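Local coordinates for putative exported protein (Bordetella pertussis Tohama I, PDB 2PFY), which binds pyroglutamic acid as an extracytoplasmic solute receptor of the DctP family and probably delivers it to a tripartite ATP-independent periplasmic transporter, at residues 12-17 with 118-123; 132-137 with 271-276; 140-145 with 154-159; 183-188 with 249-254. One frame throughout, in Å; residues are numbered along the deposited sequence.

Contacts 1, 3 and 4 converge on the bound pyroglutamic acid, whereas contact 2 stands off at the periphery, its centre about 23 Å from the centre of the chain. Contacts 1 and 4 are close neighbours, their centres about 10 Å apart: the indole of Trp-120 packs on Ser-183 and Thr-186, which bind the lactam end of the ligand. Contact 3 brings Arg-143 to the ligand's carboxylate, and its centre lies about 23 Å from that of contact 1. Contacts 2 and 3 share an apolar cluster, with Met-156, a selenomethionine, packed against Leu-134, Leu-137 and Ile-276; their centres are about 12 Å apart. Contact 3 is nested within the chain loop that contact 2 closes.

Contact 1 of 4, residues 12-17 with 118-123; sequences DANYLT and SPWPPQ. With PCA (pyroglutamic acid), chain E.
Leu-16 and Trp-120 meet where the N-terminal turn of helix 15-30 packs on the end of strand 112-119, at the wall of the pyroglutamate pocket in this periplasmic solute-binding fold. From CB, the leucine's CG stands anti to the carbonyl carbon (chi1 -69°), and the side chain then forks. One branch, CD2, touches CB of Ser-118 at 3.5 Å and also approaches the carbonyl of Pro-119. The other, CD1, sits over the indole as a CH-pi contact, 3.4 Å from the centroid of the five-membered ring and 15° off its normal. The ligand lies on the opposite face, its CD 3.3 Å from Trp-120 CD2, so the indole is sandwiched between leucine and lactam.

Tyr-15 works at its hydroxyl end. OH donates to Pro-119 O at 2.7 Å, and the ring edge meets the pyrrolidine of Pro-121, tip to tip, with CE2 3.9 Å from Pro-121 CG. Asn-14 is the N-cap of the helix: OD1 takes a weak bond from Leu-16 N and a straighter one from Thr-17 N, the latter on a lone pair. The other end of this amide is bonded to Asp-189 OD2; the amide crosses the indole at about a right angle, the two planes 54° apart, with Asn-14 ND2 3.3 Å from Trp-120 CH2.

Contact 2 of 4, residues 132-137 with 271-276; sequences AALADL and KELQAI
Leu-134 and Glu-272 join the turn that follows strand 124-127 to helix 267-287, a loop-on-helix contact on the outer part of this two-lobed solute-binding fold. The tight part is a single polar grip with hydrocarbon laid beside it. The backbone N of Leu-134 donates to Glu-272 OE1 at 2.6 Å, nearly straight at 175°; the oxygen is met on its syn side, with the donor 20° out of the carboxylate plane. The glutamate chain runs extended beyond CG (chi2 165°), and the two side chains slide past each other in opposite directions, which brings Leu-134 CD1 to 3.5 Å from Glu-272 CB. Farther along the helix, the same CD1 meets Ile-276 CD1 tip to tip at 3.6 Å. Met-156, a selenomethionine of the neighbouring beta-alpha-beta unit, touches both Leu-134 and Ile-276 and so extends the apolar patch.

Elsewhere the fit is looser. The other leucine branch, CD2, comes no nearer than 4.3 Å to CD2 of Leu-273. Toward the more exposed Ala-135, water takes the place of direct contact: a single molecule accepts from Ala-135 N and donates to Glu-272 OE2, an oxygen that also bonds Gln-268 NE2. The carboxylate thus faces the start of the turn with both oxygens, one bonded directly and one through water. The turn has a brace of its own, Asp-136 OD2 receiving Ala-132 N at 2.9 Å through its anti lone pair.

Contact 3 of 4, residues 140-145 with 154-159; sequences TRFRAY and ALMGAV. With PCA (pyroglutamic acid), chain E.
In the beta-alpha-beta unit formed by strand 141-144, helix 147-155 and strand 159-162, Arg-141 pairs in parallel with Val-159 through bonds to its neighbours Thr-140 and Phe-142. Val-159 N donates to Thr-140 O at 2.7 Å, and Phe-142 N returns a bond to Val-159 O at 3.0 Å. Gly-157, at positive phi, follows the helix in a Schellman motif and turns the chain back toward the strand.

Beneath the pairing, the Phe-142 ring is packed by the helix end. With CG anti to the backbone N (chi1 -169°), its ring takes CE of Met-156, a selenomethionine, over one face as a CH-pi contact, offset toward the rim and 3.5 Å from Phe-142 CE1. Met-156 SE, 4.8 Å from the ring centroid, makes this a Met-aromatic contact as well, the two side chains crossing at about a right angle. Ala-158 CB packs against Phe-142 CB.

Arg-143 of the strand and Tyr-145 just past its end belong to the pocket. Arg-143 NE is bonded to Val-163 O. Tyr-145 lays a ring face on the ligand's CB. Arg-143 meets both carboxylate oxygens in a bidentate grip, NH1 to the ligand's OXT at 2.9 Å and NH2 to its O at 2.7 Å.

Contact 4 of 4, residues 183-188 with 249-254; sequences SPATGV and RELTDT. With PCA (pyroglutamic acid), chain E.
Leu-251 of helix 223-257 packs against Pro-184, Ala-185 and Val-188 of the short helix 184-189. The two helical segments cross at 47°, their axes 8.6 Å apart at closest approach, and no hydrogen bond joins them.

The apolar contacts centre on the leucine. Its CB lies 3.9 Å from Pro-184 CB, its CD1 reaches Ala-185 CA, and its CD2 meets Val-188 CB, where the two side chains cross at about a right angle. Val-188 CG2, anti to its carbonyl carbon, comes within 3.4 Å of Leu-251 O and also packs on Thr-254 CB. At the start of the short helix, the Pro-184 ring rests against Thr-252 OG1, a hydroxyl bonded to Thr-248 O in its own helix.

Other polar bonds lie within a helix or turn to the ligand, though Arg-249 also pairs with Asp-201. Thr-254 OG1 and its backbone N approach Glu-250 O from opposite faces of the carbonyl. Ser-183 is the N-cap, its OG accepting from Thr-186 N and, weakly, from Ala-185 N. That hydroxyl also donates to the ligand's lactam oxygen OE at 2.7 Å, joined by Ser-183 N, while the lactam N donates to Thr-186 OG1 at 2.7 Å and 173°.

The contact with helix 223-257 is thus largely apolar, while the N-terminal end of the short helix meets both donor and acceptor of the lactam; the helix dipole may further favour the carbonyl oxygen there.

Contact 1 of 4, residues 12-17 with 118-123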
loop_
_atom_site.group_PDB
_atom_site.type_symbol
_atom_site.label_atom_id
_atom_site.label_comp_id
_atom_site.label_asym_id
_atom_site.label_seq_id
_atom_site.Cartn_x
_atom_site.Cartn_y
_atom_site.Cartn_z
ATOM N N ASP A 12 -9.105 5.621 10.925
ATOM C CA ASP A 12 -8.288 6.047 12.049
ATOM C C ASP A 12 -7.724 4.837 12.848
ATOM O O ASP A 12 -6.684 4.967 13.503
ATOM C CB ASP A 12 -9.123 7.010 12.914
ATOM C CG ASP A 12 -9.296 8.385 12.263
ATOM O OD1 ASP A 12 -8.539 8.720 11.343
ATOM O OD2 ASP A 12 -10.205 9.140 12.657
ATOM N N ALA A 13 -8.373 3.655 12.733
ATOM C CA ALA A 13 -7.785 2.372 13.224
ATOM C C ALA A 13 -6.353 2.105 12.701
ATOM O O ALA A 13 -5.515 1.521 13.397
ATOM C CB ALA A 13 -8.694 1.168 12.836
ATOM N N ASN A 14 -6.094 2.532 11.470
ATOM C CA ASN A 14 -4.972 2.066 10.696
ATOM C C ASN A 14 -3.699 2.799 11.039
ATOM O O ASN A 14 -3.728 4.005 11.235
ATOM C CB ASN A 14 -5.300 2.226 9.197
ATOM C CG ASN A 14 -4.125 1.907 8.319
ATOM O OD1 ASN A 14 -3.306 2.792 7.995
ATOM N ND2 ASN A 14 -4.037 0.635 7.892
ATOM N N TYR A 15 -2.579 2.101 11.122
ATOM C CA TYR A 15 -1.339 2.765 11.597
ATOM C C TYR A 15 -0.735 3.734 10.569
ATOM O O TYR A 15 -0.029 4.661 10.942
ATOM C CB TYR A 15 -0.289 1.765 12.113
ATOM C CG TYR A 15 0.430 0.968 11.034
ATOM C CD1 TYR A 15 1.528 1.503 10.347
ATOM C CD2 TYR A 15 0.006 -0.330 10.700
ATOM C CE1 TYR A 15 2.198 0.761 9.347
ATOM C CE2 TYR A 15 0.664 -1.089 9.716
ATOM C CZ TYR A 15 1.760 -0.544 9.056
ATOM O OH TYR A 15 2.380 -1.302 8.073
ATOM N N LEU A 16 -1.017 3.522 9.289
ATOM C CA LEU A 16 -0.525 4.444 8.244
ATOM C C LEU A 16 -1.245 5.766 8.358
ATOM O O LEU A 16 -0.625 6.831 8.209
ATOM C CB LEU A 16 -0.723 3.837 6.843
ATOM C CG LEU A 16 0.197 2.623 6.603
ATOM C CD1 LEU A 16 -0.204 1.902 5.287
ATOM C CD2 LEU A 16 1.696 3.038 6.565
ATOM N N THR A 17 -2.554 5.692 8.622
ATOM C CA THR A 17 -3.348 6.876 8.912
ATOM C C THR A 17 -2.866 7.595 10.180
ATOM O O THR A 17 -2.747 8.819 10.171
ATOM C CB THR A 17 -4.848 6.533 9.000
ATOM O OG1 THR A 17 -5.303 6.166 7.706
ATOM C CG2 THR A 17 -5.716 7.721 9.493
ATOM N N SER A 118 5.697 4.783 3.510
ATOM C CA SER A 118 5.703 3.833 4.626
ATOM C C SER A 118 5.100 2.563 4.105
ATOM O O SER A 118 4.273 2.601 3.190
ATOM C CB SER A 118 4.901 4.341 5.831
ATOM O OG SER A 118 5.579 5.405 6.463
ATOM N N PRO A 119 5.559 1.417 4.644
ATOM C CA PRO A 119 5.064 0.144 4.129
ATOM C C PRO A 119 3.826 -0.360 4.891
ATOM O O PRO A 119 3.658 -0.097 6.083
ATOM C CB PRO A 119 6.267 -0.797 4.375
ATOM C CG PRO A 119 6.834 -0.290 5.706
ATOM C CD PRO A 119 6.646 1.230 5.639
ATOM N N TRP A 120 2.959 -1.042 4.175
ATOM C CA TRP A 120 2.013 -1.982 4.772
ATOM C C TRP A 120 2.817 -3.206 5.265
ATOM O O TRP A 120 3.982 -3.386 4.893
ATOM C CB TRP A 120 1.027 -2.448 3.686
ATOM C CG TRP A 120 0.013 -1.423 3.345
ATOM C CD1 TRP A 120 0.064 -0.481 2.331
ATOM C CD2 TRP A 120 -1.231 -1.240 4.010
ATOM N NE1 TRP A 120 -1.091 0.261 2.328
ATOM C CE2 TRP A 120 -1.908 -0.187 3.347
ATOM C CE3 TRP A 120 -1.851 -1.872 5.111
ATOM C CZ2 TRP A 120 -3.179 0.245 3.738
ATOM C CZ3 TRP A 120 -3.118 -1.432 5.511
ATOM C CH2 TRP A 120 -3.766 -0.387 4.818
ATOM N N PRO A 121 2.199 -4.044 6.121
ATOM C CA PRO A 121 2.809 -5.327 6.427
ATOM C C PRO A 121 2.698 -6.277 5.217
ATOM O O PRO A 121 2.023 -5.955 4.225
ATOM C CB PRO A 121 2.003 -5.837 7.658
ATOM C CG PRO A 121 1.222 -4.594 8.172
ATOM C CD PRO A 121 0.956 -3.830 6.883
ATOM N N PRO A 122 3.403 -7.422 5.270
ATOM C CA PRO A 122 3.358 -8.392 4.179
ATOM C C PRO A 122 1.948 -8.915 3.900
ATOM O O PRO A 122 1.113 -8.977 4.825
ATOM C CB PRO A 122 4.252 -9.525 4.687
ATOM C CG PRO A 122 5.204 -8.842 5.653
ATOM C CD PRO A 122 4.317 -7.834 6.350
ATOM N N GLN A 123 1.668 -9.283 2.643
ATOM C CA GLN A 123 0.297 -9.630 2.254
ATOM C C GLN A 123 0.047 -11.129 2.432
ATOM O O GLN A 123 0.766 -11.950 1.863
ATOM C CB GLN A 123 0.037 -9.250 0.787
ATOM C CG GLN A 123 0.364 -7.772 0.450
ATOM C CD GLN A 123 -0.598 -6.805 1.134
ATOM O OE1 GLN A 123 -0.282 -6.185 2.158
ATOM N NE2 GLN A 123 -1.773 -6.710 0.601
HETATM N N PCA E . -4.135 -3.121 2.819
HETATM C CA PCA E . -4.522 -2.347 1.616
HETATM C CB PCA E . -3.436 -2.455 0.574
HETATM C CG PCA E . -2.405 -3.385 1.141
HETATM C CD PCA E . -2.884 -3.721 2.513
HETATM O OE PCA E . -2.250 -4.397 3.317
HETATM C C PCA E . -5.834 -2.863 1.059
HETATM O O PCA E . -6.505 -2.257 0.214
HETATM O OXT PCA E . -6.248 -3.932 1.468
#

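Contact 2 of 4, residues 132-137 with 271-276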
loop_
_atom_site.group_PDB
_atom_site.type_symbol
_atom_site.label_atom_id
_atom_site.label_comp_id
_atom_site.label_asym_id
_atom_site.label_seq_id
_atom_site.Cartn_x
_atom_site.Cartn_y
_atom_site.Cartn_z
ATOM N N ALA A 132 -4.996 -25.092 0.107
ATOM C CA ALA A 132 -3.654 -25.680 0.102
ATOM C C ALA A 132 -2.917 -25.552 -1.255
ATOM O O ALA A 132 -1.734 -25.850 -1.343
ATOM C CB ALA A 132 -3.705 -27.169 0.551
ATOM N N ALA A 133 -3.632 -25.129 -2.296
ATOM C CA ALA A 133 -3.083 -24.949 -3.648
ATOM C C ALA A 133 -3.998 -24.023 -4.454
ATOM O O ALA A 133 -5.140 -23.846 -4.095
ATOM C CB ALA A 133 -2.953 -26.327 -4.365
ATOM N N LEU A 134 -3.493 -23.459 -5.554
ATOM C CA LEU A 134 -4.307 -22.571 -6.423
ATOM C C LEU A 134 -5.649 -23.136 -6.868
ATOM O O LEU A 134 -6.640 -22.390 -6.973
ATOM C CB LEU A 134 -3.504 -22.055 -7.624
ATOM C CG LEU A 134 -2.447 -20.984 -7.306
ATOM C CD1 LEU A 134 -1.673 -20.578 -8.551
ATOM C CD2 LEU A 134 -3.055 -19.750 -6.594
ATOM N N ALA A 135 -5.706 -24.462 -7.078
ATOM C CA ALA A 135 -6.937 -25.148 -7.465
ATOM C C ALA A 135 -8.116 -24.825 -6.547
ATOM O O ALA A 135 -9.262 -24.768 -6.993
ATOM C CB ALA A 135 -6.712 -26.700 -7.542
ATOM N N ASP A 136 -7.826 -24.627 -5.261
ATOM C CA ASP A 136 -8.848 -24.308 -4.264
ATOM C C ASP A 136 -9.508 -22.939 -4.546
ATOM O O ASP A 136 -10.673 -22.696 -4.165
ATOM C CB ASP A 136 -8.242 -24.411 -2.837
ATOM C CG ASP A 136 -7.933 -25.842 -2.451
ATOM O OD1 ASP A 136 -8.710 -26.735 -2.888
ATOM O OD2 ASP A 136 -6.933 -26.092 -1.731
ATOM N N LEU A 137 -8.787 -22.098 -5.282
ATOM C CA LEU A 137 -9.236 -20.752 -5.593
ATOM C C LEU A 137 -9.750 -20.586 -7.035
ATOM O O LEU A 137 -10.110 -19.490 -7.461
ATOM C CB LEU A 137 -8.125 -19.738 -5.239
ATOM C CG LEU A 137 -7.840 -19.623 -3.734
ATOM C CD1 LEU A 137 -6.474 -18.948 -3.491
ATOM C CD2 LEU A 137 -8.972 -18.875 -3.001
ATOM N N LYS A 271 4.875 -22.820 -3.855
ATOM C CA LYS A 271 5.419 -23.111 -5.187
ATOM C C LYS A 271 4.705 -22.337 -6.298
ATOM O O LYS A 271 5.344 -21.749 -7.152
ATOM C CB LYS A 271 5.356 -24.632 -5.480
ATOM C CG LYS A 271 6.686 -25.334 -5.399
ATOM C CD LYS A 271 6.534 -26.869 -5.601
ATOM C CE LYS A 271 6.735 -27.332 -7.058
ATOM N NZ LYS A 271 5.577 -27.037 -7.948
ATOM N N GLU A 272 3.380 -22.338 -6.274
ATOM C CA GLU A 272 2.586 -21.774 -7.369
ATOM C C GLU A 272 2.646 -20.245 -7.395
ATOM O O GLU A 272 2.707 -19.634 -8.472
ATOM C CB GLU A 272 1.139 -22.277 -7.301
ATOM C CG GLU A 272 0.968 -23.809 -7.614
ATOM C CD GLU A 272 -0.403 -24.370 -7.198
ATOM O OE1 GLU A 272 -1.048 -23.815 -6.256
ATOM O OE2 GLU A 272 -0.837 -25.387 -7.803
ATOM N N LEU A 273 2.637 -19.621 -6.212
ATOM C CA LEU A 273 2.762 -18.154 -6.119
ATOM C C LEU A 273 4.150 -17.678 -6.537
ATOM O O LEU A 273 4.279 -16.614 -7.143
ATOM C CB LEU A 273 2.425 -17.665 -4.708
ATOM C CG LEU A 273 0.964 -17.809 -4.248
ATOM C CD1 LEU A 273 0.781 -17.322 -2.776
ATOM C CD2 LEU A 273 0.009 -17.068 -5.172
ATOM N N GLN A 274 5.177 -18.463 -6.205
ATOM C CA GLN A 274 6.549 -18.211 -6.669
ATOM C C GLN A 274 6.628 -18.245 -8.203
ATOM O O GLN A 274 7.283 -17.398 -8.816
ATOM C CB GLN A 274 7.548 -19.198 -6.037
ATOM C CG GLN A 274 7.867 -18.882 -4.540
ATOM C CD GLN A 274 8.449 -20.062 -3.736
ATOM O OE1 GLN A 274 8.772 -21.121 -4.289
ATOM N NE2 GLN A 274 8.578 -19.874 -2.420
ATOM N N ALA A 275 5.957 -19.215 -8.813
ATOM C CA ALA A 275 5.886 -19.289 -10.283
ATOM C C ALA A 275 5.117 -18.088 -10.854
ATOM O O ALA A 275 5.546 -17.510 -11.869
ATOM C CB ALA A 275 5.282 -20.619 -10.758
ATOM N N ILE A 276 4.021 -17.696 -10.181
ATOM C CA ILE A 276 3.286 -16.484 -10.555
ATOM C C ILE A 276 4.170 -15.222 -10.479
ATOM O O ILE A 276 4.071 -14.355 -11.344
ATOM C CB ILE A 276 1.953 -16.323 -9.771
ATOM C CG1 ILE A 276 0.909 -17.313 -10.311
ATOM C CG2 ILE A 276 1.408 -14.882 -9.854
ATOM C CD1 ILE A 276 -0.345 -17.353 -9.522
HETATM O O HOH W 1 -3.244 -25.945 -7.787
#

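Contact 3 of 4, residues 140-145 with 154-159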
loop_
_atom_site.group_PDB
_atom_site.type_symbol
_atom_site.label_atom_id
_atom_site.label_comp_id
_atom_site.label_asym_id
_atom_site.label_seq_id
_atom_site.Cartn_x
_atom_site.Cartn_y
_atom_site.Cartn_z
ATOM N N THR A 140 -12.960 -18.684 -7.840
ATOM C CA THR A 140 -13.298 -17.913 -6.643
ATOM C C THR A 140 -13.319 -16.410 -6.960
ATOM O O THR A 140 -12.431 -15.909 -7.653
ATOM C CB THR A 140 -12.316 -18.258 -5.472
ATOM O OG1 THR A 140 -12.553 -19.614 -5.053
ATOM C CG2 THR A 140 -12.533 -17.362 -4.264
ATOM N N ARG A 141 -14.358 -15.725 -6.479
ATOM C CA ARG A 141 -14.476 -14.255 -6.552
ATOM C C ARG A 141 -13.475 -13.702 -5.556
ATOM O O ARG A 141 -13.659 -13.799 -4.354
ATOM C CB ARG A 141 -15.888 -13.797 -6.197
ATOM C CG ARG A 141 -16.965 -14.380 -7.144
ATOM C CD ARG A 141 -18.385 -14.133 -6.597
ATOM N NE ARG A 141 -19.413 -14.465 -7.592
ATOM C CZ ARG A 141 -20.703 -14.158 -7.478
ATOM N NH1 ARG A 141 -21.137 -13.486 -6.426
ATOM N NH2 ARG A 141 -21.561 -14.521 -8.425
ATOM N N PHE A 142 -12.372 -13.206 -6.076
ATOM C CA PHE A 142 -11.233 -12.927 -5.229
ATOM C C PHE A 142 -10.985 -11.416 -5.295
ATOM O O PHE A 142 -10.852 -10.840 -6.380
ATOM C CB PHE A 142 -10.031 -13.737 -5.718
ATOM C CG PHE A 142 -8.852 -13.733 -4.765
ATOM C CD1 PHE A 142 -8.604 -14.833 -3.937
ATOM C CD2 PHE A 142 -7.986 -12.620 -4.698
ATOM C CE1 PHE A 142 -7.505 -14.834 -3.074
ATOM C CE2 PHE A 142 -6.889 -12.601 -3.810
ATOM C CZ PHE A 142 -6.645 -13.702 -3.003
ATOM N N ARG A 143 -10.959 -10.770 -4.138
ATOM C CA ARG A 143 -10.738 -9.320 -4.090
ATOM C C ARG A 143 -9.409 -8.905 -4.702
ATOM O O ARG A 143 -8.358 -9.464 -4.360
ATOM C CB ARG A 143 -10.776 -8.812 -2.644
ATOM C CG ARG A 143 -10.520 -7.287 -2.538
ATOM C CD ARG A 143 -10.349 -6.828 -1.134
ATOM N NE ARG A 143 -10.031 -5.394 -1.148
ATOM C CZ ARG A 143 -9.040 -4.835 -0.463
ATOM N NH1 ARG A 143 -8.319 -5.577 0.370
ATOM N NH2 ARG A 143 -8.809 -3.512 -0.571
ATOM N N ALA A 144 -9.449 -7.914 -5.591
ATOM C CA ALA A 144 -8.232 -7.227 -6.051
ATOM C C ALA A 144 -8.327 -5.768 -5.599
ATOM O O ALA A 144 -9.417 -5.282 -5.372
ATOM C CB ALA A 144 -8.123 -7.271 -7.586
ATOM N N TYR A 145 -7.193 -5.077 -5.454
ATOM C CA TYR A 145 -7.244 -3.691 -4.968
ATOM C C TYR A 145 -6.360 -2.732 -5.751
ATOM O O TYR A 145 -6.174 -1.570 -5.360
ATOM C CB TYR A 145 -6.971 -3.609 -3.456
ATOM C CG TYR A 145 -5.638 -4.137 -2.989
ATOM C CD1 TYR A 145 -4.443 -3.512 -3.364
ATOM C CD2 TYR A 145 -5.568 -5.244 -2.127
ATOM C CE1 TYR A 145 -3.238 -3.981 -2.932
ATOM C CE2 TYR A 145 -4.343 -5.735 -1.691
ATOM C CZ TYR A 145 -3.177 -5.104 -2.100
ATOM O OH TYR A 145 -1.941 -5.532 -1.692
ATOM N N ALA A 154 -5.932 -13.081 -11.580
ATOM C CA ALA A 154 -6.283 -13.732 -12.841
ATOM C C ALA A 154 -5.320 -14.904 -13.093
ATOM O O ALA A 154 -5.756 -16.021 -13.403
ATOM C CB ALA A 154 -6.250 -12.741 -13.986
ATOM N N LEU A 155 -4.027 -14.658 -12.890
ATOM C CA LEU A 155 -3.010 -15.701 -12.996
ATOM C C LEU A 155 -3.175 -16.850 -12.001
ATOM O O LEU A 155 -2.720 -17.978 -12.258
ATOM C CB LEU A 155 -1.625 -15.093 -12.867
ATOM C CG LEU A 155 -1.209 -14.117 -13.970
ATOM C CD1 LEU A 155 0.109 -13.496 -13.584
ATOM C CD2 LEU A 155 -1.138 -14.810 -15.336
HETATM N N MSE A 156 -3.811 -16.564 -10.869
HETATM C CA MSE A 156 -4.114 -17.590 -9.877
HETATM C C MSE A 156 -5.278 -18.498 -10.320
HETATM O O MSE A 156 -5.506 -19.550 -9.724
HETATM C CB MSE A 156 -4.454 -16.945 -8.523
HETATM C CG MSE A 156 -3.278 -16.384 -7.759
HETATM SE SE MSE A 156 -3.873 -15.204 -6.304
HETATM C CE MSE A 156 -5.193 -16.247 -5.336
ATOM N N GLY A 157 -6.011 -18.076 -11.355
ATOM C CA GLY A 157 -7.214 -18.770 -11.805
ATOM C C GLY A 157 -8.469 -18.313 -11.097
ATOM O O GLY A 157 -9.532 -18.937 -11.239
ATOM N N ALA A 158 -8.356 -17.229 -10.313
ATOM C CA ALA A 158 -9.496 -16.691 -9.581
ATOM C C ALA A 158 -10.173 -15.641 -10.445
ATOM O O ALA A 158 -9.651 -15.294 -11.498
ATOM C CB ALA A 158 -9.028 -16.083 -8.243
ATOM N N VAL A 159 -11.327 -15.140 -10.012
ATOM C CA VAL A 159 -12.014 -14.096 -10.776
ATOM C C VAL A 159 -11.800 -12.764 -10.015
ATOM O O VAL A 159 -12.397 -12.537 -8.974
ATOM C CB VAL A 159 -13.507 -14.425 -11.003
ATOM C CG1 VAL A 159 -14.229 -13.272 -11.714
ATOM C CG2 VAL A 159 -13.658 -15.773 -11.819
HETATM N N PCA E . -4.135 -3.121 2.819
HETATM C CA PCA E . -4.522 -2.347 1.616
HETATM C CB PCA E . -3.436 -2.455 0.574
HETATM C CG PCA E . -2.405 -3.385 1.141
HETATM C CD PCA E . -2.884 -3.721 2.513
HETATM O OE PCA E . -2.250 -4.397 3.317
HETATM C C PCA E . -5.834 -2.863 1.059
HETATM O O PCA E . -6.505 -2.257 0.214
HETATM O OXT PCA E . -6.248 -3.932 1.468
#

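Contact 4 of 4, residues 183-188 with 249-254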
loop_
_atom_site.group_PDB
_atom_site.type_symbol
_atom_site.label_atom_id
_atom_site.label_comp_id
_atom_site.label_asym_id
_atom_site.label_seq_id
_atom_site.Cartn_x
_atom_site.Cartn_y
_atom_site.Cartn_z
ATOM N N SER A 183 -2.835 -7.362 4.121
ATOM C CA SER A 183 -2.017 -7.487 5.309
ATOM C C SER A 183 -2.876 -7.863 6.514
ATOM O O SER A 183 -4.139 -7.702 6.502
ATOM C CB SER A 183 -1.325 -6.151 5.627
ATOM O OG SER A 183 -2.339 -5.185 5.871
ATOM N N PRO A 184 -2.203 -8.311 7.581
ATOM C CA PRO A 184 -2.901 -8.437 8.862
ATOM C C PRO A 184 -3.357 -7.072 9.420
ATOM O O PRO A 184 -4.264 -7.035 10.248
ATOM C CB PRO A 184 -1.867 -9.120 9.775
ATOM C CG PRO A 184 -0.491 -8.753 9.159
ATOM C CD PRO A 184 -0.797 -8.770 7.658
ATOM N N ALA A 185 -2.782 -5.954 8.942
ATOM C CA ALA A 185 -3.254 -4.633 9.407
ATOM C C ALA A 185 -4.689 -4.361 8.954
ATOM O O ALA A 185 -5.525 -3.912 9.741
ATOM C CB ALA A 185 -2.336 -3.511 8.917
ATOM N N THR A 186 -4.956 -4.610 7.668
ATOM C CA THR A 186 -6.326 -4.478 7.121
ATOM C C THR A 186 -7.244 -5.512 7.777
ATOM O O THR A 186 -8.412 -5.225 8.073
ATOM C CB THR A 186 -6.310 -4.632 5.602
ATOM O OG1 THR A 186 -5.656 -3.478 5.042
ATOM C CG2 THR A 186 -7.749 -4.732 5.017
ATOM N N GLY A 187 -6.715 -6.711 8.007
ATOM C CA GLY A 187 -7.468 -7.739 8.735
ATOM C C GLY A 187 -7.961 -7.253 10.107
ATOM O O GLY A 187 -9.118 -7.476 10.486
ATOM N N VAL A 188 -7.082 -6.602 10.865
ATOM C CA VAL A 188 -7.498 -6.019 12.151
ATOM C C VAL A 188 -8.345 -4.741 11.999
ATOM O O VAL A 188 -9.409 -4.636 12.631
ATOM C CB VAL A 188 -6.256 -5.811 13.126
ATOM C CG1 VAL A 188 -6.651 -5.128 14.488
ATOM C CG2 VAL A 188 -5.614 -7.184 13.405
ATOM N N ARG A 249 3.551 -8.920 13.817
ATOM C CA ARG A 249 3.192 -10.081 14.651
ATOM C C ARG A 249 2.006 -9.828 15.536
ATOM O O ARG A 249 1.143 -10.692 15.587
ATOM C CB ARG A 249 4.344 -10.624 15.537
ATOM C CG ARG A 249 5.482 -11.292 14.806
ATOM C CD ARG A 249 4.993 -12.155 13.643
ATOM N NE ARG A 249 4.242 -13.367 13.995
ATOM C CZ ARG A 249 3.658 -14.132 13.065
ATOM N NH1 ARG A 249 3.735 -13.786 11.772
ATOM N NH2 ARG A 249 3.010 -15.240 13.400
ATOM N N GLU A 250 1.944 -8.662 16.211
ATOM C CA GLU A 250 0.805 -8.331 17.088
ATOM C C GLU A 250 -0.500 -8.347 16.330
ATOM O O GLU A 250 -1.547 -8.767 16.877
ATOM C CB GLU A 250 0.896 -6.962 17.768
ATOM C CG GLU A 250 2.237 -6.334 17.762
ATOM C CD GLU A 250 2.545 -5.555 19.045
ATOM O OE1 GLU A 250 1.596 -4.947 19.623
ATOM O OE2 GLU A 250 3.732 -5.568 19.465
ATOM N N LEU A 251 -0.461 -7.843 15.092
ATOM C CA LEU A 251 -1.666 -7.837 14.255
ATOM C C LEU A 251 -2.071 -9.267 13.869
ATOM O O LEU A 251 -3.232 -9.610 13.880
ATOM C CB LEU A 251 -1.436 -6.961 13.002
ATOM C CG LEU A 251 -1.266 -5.468 13.359
ATOM C CD1 LEU A 251 -0.712 -4.697 12.121
ATOM C CD2 LEU A 251 -2.551 -4.805 13.813
ATOM N N THR A 252 -1.095 -10.090 13.539
ATOM C CA THR A 252 -1.350 -11.496 13.186
ATOM C C THR A 252 -1.892 -12.252 14.408
ATOM O O THR A 252 -2.881 -12.976 14.286
ATOM C CB THR A 252 -0.072 -12.148 12.657
ATOM O OG1 THR A 252 0.423 -11.316 11.613
ATOM C CG2 THR A 252 -0.352 -13.563 12.066
ATOM N N ASP A 253 -1.293 -12.031 15.583
ATOM C CA ASP A 253 -1.803 -12.648 16.842
ATOM C C ASP A 253 -3.247 -12.213 17.095
ATOM O O ASP A 253 -4.065 -13.014 17.575
ATOM C CB ASP A 253 -0.951 -12.263 18.058
ATOM C CG ASP A 253 0.484 -12.815 18.006
ATOM O OD1 ASP A 253 0.752 -13.905 17.448
ATOM O OD2 ASP A 253 1.382 -12.155 18.583
ATOM N N THR A 254 -3.570 -10.951 16.767
ATOM C CA THR A 254 -4.933 -10.441 16.942
ATOM C C THR A 254 -5.984 -11.227 16.128
ATOM O O THR A 254 -7.084 -11.503 16.634
ATOM C CB THR A 254 -5.027 -8.910 16.656
ATOM O OG1 THR A 254 -4.177 -8.214 17.566
ATOM C CG2 THR A 254 -6.481 -8.381 16.846
HETATM N N PCA E . -4.135 -3.121 2.819
HETATM C CA PCA E . -4.522 -2.347 1.616
HETATM C CB PCA E . -3.436 -2.455 0.574
HETATM C CG PCA E . -2.405 -3.385 1.141
HETATM C CD PCA E . -2.884 -3.721 2.513
HETATM O OE PCA E . -2.250 -4.397 3.317
HETATM C C PCA E . -5.834 -2.863 1.059
HETATM O O PCA E . -6.505 -2.257 0.214
HETATM O OXT PCA E . -6.248 -3.932 1.468
#